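Local coordinates for KLLA0E03807p (Kluyveromyces lactis, PDB 3SQI), which probably binds centromeric DNA through this N-terminal DNA-binding part of Ndc10, a platform for inner kinetochore assembly in budding yeast, at residues S114-W118 / F195-T201; W145-T149 / K309-T313. One frame throughout, in Å; residues are numbered along the deposited sequence.

Interaction 1: S114-W118 / F195-T201; sequences SINLW and FTCPIFT
Trp118, near the end of helix 107-118, reaches into the turn that opens helix 198-210 and grips it by one hydrogen bond. Its indole NE1 donates to Phe195 O at 2.7 Å, with an N-H...O angle of 157°. Phe195 O lies close to the indole plane, at the ring edge, while the donor is tilted somewhat from the carbonyl plane. Gln144 NE2 of helix 133-149 donates to the same oxygen, giving this buried carbonyl two partners. The aromatic contacts use the indole's face and its six-membered ring. Phe195 turns an edge onto the five-membered ring in a T-shaped stack, planes at 78°. Phe195 CD1 stands over that face, 3.8 Å from Trp118 CG. Phe200, its CG anti to the backbone N (chi1 176°), swings its ring toward Trp118, nearly parallel to the six-membered ring but slid well aside; Phe200 CD1 meets Trp118 CZ2 at 3.7 Å. The three rings form an aromatic cluster at the start of helix 198-210, where Cys197 is the N-cap: Phe200 N donates to Cys197 SG at 3.5 Å. Replacing Trp118 by a leucine would probably leave Phe195 O with one donor fewer and open a gap between the two phenylalanine rings and helix 107-118. Lighter van der Waals contacts surround the cluster. Thr201 CA packs against Trp118 CH2 at 3.6 Å, while Thr201 OG1 is bonded to Gln144 OE1. One turn before Trp118, Ser114 OG rests 3.7 Å from Thr196 CG2; that hydroxyl is bonded to Leu110 O, and the Thr196 hydroxyl to Ser193 OG.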
loop_
_atom_site.group_PDB
_atom_site.type_symbol
_atom_site.label_atom_id
_atom_site.label_comp_id
_atom_site.label_asym_id
_atom_site.label_seq_id
_atom_site.Cartn_x
_atom_site.Cartn_y
_atom_site.Cartn_z
ATOM N N SER A 114 -9.913 -6.512 -9.293
ATOM C CA SER A 114 -10.101 -5.073 -9.165
ATOM C C SER A 114 -11.048 -4.645 -10.277
ATOM O O SER A 114 -12.150 -4.146 -10.034
ATOM C CB SER A 114 -8.776 -4.344 -9.264
ATOM O OG SER A 114 -7.813 -4.904 -8.410
ATOM N N ILE A 115 -10.657 -4.980 -11.497
ATOM C CA ILE A 115 -11.442 -4.680 -12.697
ATOM C C ILE A 115 -12.942 -4.978 -12.541
ATOM O O ILE A 115 -13.790 -4.084 -12.659
ATOM C CB ILE A 115 -10.876 -5.449 -13.901
ATOM C CG1 ILE A 115 -11.474 -4.962 -15.215
ATOM C CG2 ILE A 115 -11.026 -6.954 -13.730
ATOM C CD1 ILE A 115 -11.172 -5.884 -16.357
ATOM N N ASN A 116 -13.269 -6.242 -12.310
ATOM C CA ASN A 116 -14.657 -6.660 -12.106
ATOM C C ASN A 116 -15.397 -5.843 -11.044
ATOM O O ASN A 116 -16.597 -5.595 -11.174
ATOM C CB ASN A 116 -14.738 -8.146 -11.730
ATOM C CG ASN A 116 -14.382 -9.062 -12.879
ATOM O OD1 ASN A 116 -15.248 -9.482 -13.645
ATOM N ND2 ASN A 116 -13.105 -9.376 -13.008
ATOM N N LEU A 117 -14.699 -5.457 -9.979
ATOM C CA LEU A 117 -15.314 -4.655 -8.923
ATOM C C LEU A 117 -15.473 -3.175 -9.301
ATOM O O LEU A 117 -16.303 -2.470 -8.725
ATOM C CB LEU A 117 -14.569 -4.816 -7.599
ATOM C CG LEU A 117 -15.124 -5.951 -6.736
ATOM C CD1 LEU A 117 -14.725 -5.780 -5.266
ATOM C CD2 LEU A 117 -16.616 -5.991 -6.869
ATOM N N TRP A 118 -14.681 -2.712 -10.266
ATOM C CA TRP A 118 -14.894 -1.397 -10.860
ATOM C C TRP A 118 -16.106 -1.421 -11.793
ATOM O O TRP A 118 -16.896 -0.479 -11.813
ATOM C CB TRP A 118 -13.653 -0.932 -11.631
ATOM C CG TRP A 118 -12.537 -0.424 -10.760
ATOM C CD1 TRP A 118 -11.369 -1.065 -10.463
ATOM C CD2 TRP A 118 -12.488 0.835 -10.079
ATOM N NE1 TRP A 118 -10.599 -0.285 -9.635
ATOM C CE2 TRP A 118 -11.264 0.885 -9.383
ATOM C CE3 TRP A 118 -13.362 1.920 -9.984
ATOM C CZ2 TRP A 118 -10.894 1.980 -8.607
ATOM C CZ3 TRP A 118 -12.995 3.003 -9.214
ATOM C CH2 TRP A 118 -11.769 3.027 -8.537
ATOM N N PHE A 195 -6.701 1.285 -11.846
ATOM C CA PHE A 195 -7.746 0.395 -11.353
ATOM C C PHE A 195 -7.257 -0.435 -10.187
ATOM O O PHE A 195 -7.954 -0.577 -9.182
ATOM C CB PHE A 195 -8.275 -0.486 -12.478
ATOM C CG PHE A 195 -8.898 0.298 -13.591
ATOM C CD1 PHE A 195 -10.166 0.843 -13.445
ATOM C CD2 PHE A 195 -8.208 0.521 -14.771
ATOM C CE1 PHE A 195 -10.743 1.583 -14.468
ATOM C CE2 PHE A 195 -8.779 1.258 -15.798
ATOM C CZ PHE A 195 -10.049 1.790 -15.647
ATOM N N THR A 196 -6.037 -0.945 -10.319
ATOM C CA THR A 196 -5.405 -1.744 -9.276
ATOM C C THR A 196 -4.722 -0.850 -8.241
ATOM O O THR A 196 -4.020 -1.338 -7.349
ATOM C CB THR A 196 -4.396 -2.740 -9.861
ATOM O OG1 THR A 196 -3.491 -2.049 -10.728
ATOM C CG2 THR A 196 -5.115 -3.808 -10.662
ATOM N N CYS A 197 -4.900 0.463 -8.390
ATOM C CA CYS A 197 -4.439 1.423 -7.386
ATOM C C CYS A 197 -5.480 1.652 -6.286
ATOM O O CYS A 197 -6.620 2.019 -6.569
ATOM C CB CYS A 197 -4.053 2.753 -8.028
ATOM S SG CYS A 197 -3.671 4.017 -6.802
ATOM N N PRO A 198 -5.086 1.409 -5.026
ATOM C CA PRO A 198 -5.949 1.494 -3.843
ATOM C C PRO A 198 -6.297 2.921 -3.491
ATOM O O PRO A 198 -7.325 3.155 -2.858
ATOM C CB PRO A 198 -5.074 0.906 -2.732
ATOM C CG PRO A 198 -3.701 1.237 -3.141
ATOM C CD PRO A 198 -3.691 1.119 -4.657
ATOM N N ILE A 199 -5.432 3.858 -3.874
ATOM C CA ILE A 199 -5.646 5.262 -3.554
ATOM C C ILE A 199 -6.664 5.903 -4.497
ATOM O O ILE A 199 -7.488 6.701 -4.076
ATOM C CB ILE A 199 -4.338 6.051 -3.608
ATOM C CG1 ILE A 199 -3.346 5.483 -2.600
ATOM C CG2 ILE A 199 -4.595 7.538 -3.346
ATOM C CD1 ILE A 199 -1.947 6.023 -2.785
ATOM N N PHE A 200 -6.580 5.564 -5.777
ATOM C CA PHE A 200 -7.569 5.986 -6.749
ATOM C C PHE A 200 -8.912 5.448 -6.295
ATOM O O PHE A 200 -9.923 6.161 -6.239
ATOM C CB PHE A 200 -7.210 5.401 -8.107
ATOM C CG PHE A 200 -8.210 5.695 -9.174
ATOM C CD1 PHE A 200 -8.766 4.672 -9.917
ATOM C CD2 PHE A 200 -8.597 6.991 -9.439
ATOM C CE1 PHE A 200 -9.685 4.941 -10.908
ATOM C CE2 PHE A 200 -9.519 7.265 -10.425
ATOM C CZ PHE A 200 -10.063 6.241 -11.160
ATOM N N THR A 201 -8.903 4.167 -5.962
ATOM C CA THR A 201 -10.069 3.506 -5.409
ATOM C C THR A 201 -10.615 4.319 -4.251
ATOM O O THR A 201 -11.806 4.626 -4.197
ATOM C CB THR A 201 -9.702 2.098 -4.913
ATOM O OG1 THR A 201 -9.303 1.285 -6.030
ATOM C CG2 THR A 201 -10.880 1.449 -4.177
#

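Interaction 2: W145-T149 / K309-T313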
loop_
_atom_site.group_PDB
_atom_site.type_symbol
_atom_site.label_atom_id
_atom_site.label_comp_id
_atom_site.label_asym_id
_atom_site.label_seq_id
_atom_site.Cartn_x
_atom_site.Cartn_y
_atom_site.Cartn_z
ATOM N N TRP A 145 -6.184 -2.846 -0.241
ATOM C CA TRP A 145 -5.465 -2.355 0.920
ATOM C C TRP A 145 -4.704 -3.492 1.589
ATOM O O TRP A 145 -3.501 -3.391 1.783
ATOM C CB TRP A 145 -6.464 -1.751 1.897
ATOM C CG TRP A 145 -5.856 -1.110 3.086
ATOM C CD1 TRP A 145 -4.553 -0.767 3.253
ATOM C CD2 TRP A 145 -6.537 -0.726 4.288
ATOM N NE1 TRP A 145 -4.373 -0.186 4.492
ATOM C CE2 TRP A 145 -5.577 -0.153 5.147
ATOM C CE3 TRP A 145 -7.866 -0.811 4.722
ATOM C CZ2 TRP A 145 -5.901 0.334 6.417
ATOM C CZ3 TRP A 145 -8.189 -0.333 5.983
ATOM C CH2 TRP A 145 -7.209 0.231 6.817
ATOM N N LYS A 146 -5.397 -4.579 1.933
ATOM C CA LYS A 146 -4.719 -5.752 2.496
ATOM C C LYS A 146 -3.611 -6.195 1.554
ATOM O O LYS A 146 -2.450 -6.285 1.929
ATOM C CB LYS A 146 -5.699 -6.902 2.692
ATOM C CG LYS A 146 -5.051 -8.205 3.075
ATOM C CD LYS A 146 -4.532 -8.160 4.499
ATOM C CE LYS A 146 -4.341 -9.570 5.092
ATOM N NZ LYS A 146 -3.285 -10.383 4.407
ATOM N N PHE A 147 -3.985 -6.434 0.309
ATOM C CA PHE A 147 -3.046 -6.843 -0.719
ATOM C C PHE A 147 -1.774 -5.993 -0.749
ATOM O O PHE A 147 -0.683 -6.533 -0.874
ATOM C CB PHE A 147 -3.741 -6.765 -2.073
ATOM C CG PHE A 147 -3.079 -7.563 -3.144
ATOM C CD1 PHE A 147 -3.676 -8.718 -3.624
ATOM C CD2 PHE A 147 -1.870 -7.155 -3.686
ATOM C CE1 PHE A 147 -3.077 -9.460 -4.624
ATOM C CE2 PHE A 147 -1.260 -7.898 -4.686
ATOM C CZ PHE A 147 -1.864 -9.056 -5.155
ATOM N N ASN A 148 -1.903 -4.672 -0.659
ATOM C CA ASN A 148 -0.718 -3.804 -0.709
ATOM C C ASN A 148 0.068 -3.687 0.603
ATOM O O ASN A 148 1.294 -3.683 0.601
ATOM C CB ASN A 148 -1.069 -2.407 -1.236
ATOM C CG ASN A 148 -0.936 -2.306 -2.743
ATOM O OD1 ASN A 148 -1.388 -3.183 -3.478
ATOM N ND2 ASN A 148 -0.294 -1.239 -3.211
ATOM N N THR A 149 -0.649 -3.558 1.712
ATOM C CA THR A 149 -0.035 -3.390 3.022
ATOM C C THR A 149 0.146 -4.686 3.837
ATOM O O THR A 149 0.867 -4.700 4.835
ATOM C CB THR A 149 -0.888 -2.439 3.868
ATOM O OG1 THR A 149 -0.161 -2.062 5.038
ATOM C CG2 THR A 149 -2.193 -3.130 4.290
ATOM N N LYS A 309 8.396 -1.956 -3.366
ATOM C CA LYS A 309 8.204 -3.388 -3.568
ATOM C C LYS A 309 6.795 -3.830 -3.189
ATOM O O LYS A 309 6.129 -4.513 -3.963
ATOM C CB LYS A 309 9.236 -4.193 -2.782
ATOM C CG LYS A 309 8.964 -5.685 -2.755
ATOM C CD LYS A 309 9.187 -6.356 -4.104
ATOM C CE LYS A 309 9.054 -7.874 -3.982
ATOM N NZ LYS A 309 9.277 -8.569 -5.277
ATOM N N MET A 310 6.339 -3.427 -2.006
ATOM C CA MET A 310 5.033 -3.853 -1.506
ATOM C C MET A 310 3.865 -3.194 -2.227
ATOM O O MET A 310 2.815 -3.807 -2.405
ATOM C CB MET A 310 4.934 -3.649 0.006
ATOM C CG MET A 310 5.828 -4.602 0.792
ATOM S SD MET A 310 4.955 -5.376 2.166
ATOM C CE MET A 310 5.389 -4.262 3.483
ATOM N N ASN A 311 4.050 -1.947 -2.642
ATOM C CA ASN A 311 3.062 -1.277 -3.478
ATOM C C ASN A 311 3.333 -1.577 -4.953
ATOM O O ASN A 311 2.552 -1.209 -5.832
ATOM C CB ASN A 311 3.066 0.233 -3.224
ATOM C CG ASN A 311 2.606 0.600 -1.818
ATOM O OD1 ASN A 311 1.468 1.017 -1.618
ATOM N ND2 ASN A 311 3.494 0.452 -0.841
ATOM N N ARG A 312 4.458 -2.235 -5.213
ATOM C CA ARG A 312 4.817 -2.682 -6.556
ATOM C C ARG A 312 4.723 -1.596 -7.619
ATOM O O ARG A 312 4.311 -1.869 -8.747
ATOM C CB ARG A 312 3.940 -3.861 -6.963
ATOM C CG ARG A 312 3.988 -5.035 -6.004
ATOM C CD ARG A 312 2.987 -6.081 -6.433
ATOM N NE ARG A 312 1.781 -5.424 -6.902
ATOM C CZ ARG A 312 0.823 -4.986 -6.099
ATOM N NH1 ARG A 312 0.934 -5.162 -4.786
ATOM N NH2 ARG A 312 -0.241 -4.376 -6.610
ATOM N N THR A 313 5.099 -0.372 -7.260
ATOM C CA THR A 313 5.157 0.727 -8.226
ATOM C C THR A 313 6.329 1.624 -7.895
ATOM O O THR A 313 6.702 1.732 -6.731
ATOM C CB THR A 313 3.851 1.572 -8.256
ATOM O OG1 THR A 313 3.961 2.601 -9.252
ATOM C CG2 THR A 313 3.570 2.202 -6.903
#
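Asn148, in the last turn of helix 133-149, uses both ends of its side-chain amide on the segment where helix 304-310 runs out. Its ND2 donates to Asn311 OD1 at 3.3 Å, with an N-H...O angle of 160°. The acceptor lies in the plane of the Asn148 amide, the two amides stand almost perpendicular, and the donor sits above the Asn311 carbonyl plane, not on a lone pair. Asn311 OD1 also receives Val188 N, and Asn311 ND2 is bonded to Ile307 O one turn back and to Val186 O, tying the helix end to the strand region 185-187. At the other end of the Asn148 amide, Arg312 NH1 approaches Asn148 OD1 at 3.3 Å in a weak hydrogen bond, the oxygen lying near the guanidinium plane at its edge. Arg312 is the first residue to leave helical backbone angles, with positive phi (50°), and its chain bends at chi3 (-39°) as the guanidinium comes round to Asn148. Phe147 sets a ring edge against one guanidinium face, Phe147 CE2 being 3.5 Å from Arg312 NH1; since the guanidinium meets the edge of the Phe147 ring and not its face, this is no cation-pi stack. Leu110 of helix 107-118 touches both of these side chains. Met310 CB packs against Asn148 O at 3.7 Å. One bond at ND2 and a weak one at OD1 are consistent with the amide being turned with its NH2 toward Asn311 and its oxygen toward Arg312, whose charge would probably polarise the carbonyl; the helix ends are joined by an amide pair and a charge-to-amide contact, with no salt bridge between the segments.

Both contacts are buried, but the centre of interaction 2 lies about 4 Å from the centre of the chain and that of interaction 1 about 13 Å, the contact centres themselves being about 13 Å apart. Interaction 1 is mainly aromatic, with a single cross-contact hydrogen bond; interaction 2 is mainly amide and guanidinium chemistry, and its Arg312 is partly exposed. Helix 133-149 connects them: Gln144 serves the polar atoms of interaction 1, and Asn148, one turn on, carries interaction 2. Helix 107-118 supplies one side of interaction 1 and, through Leu110, borders interaction 2. They meet where Pro198 CG packs 4.2 Å from Asn148 ND2, and their segments alternate along the chain.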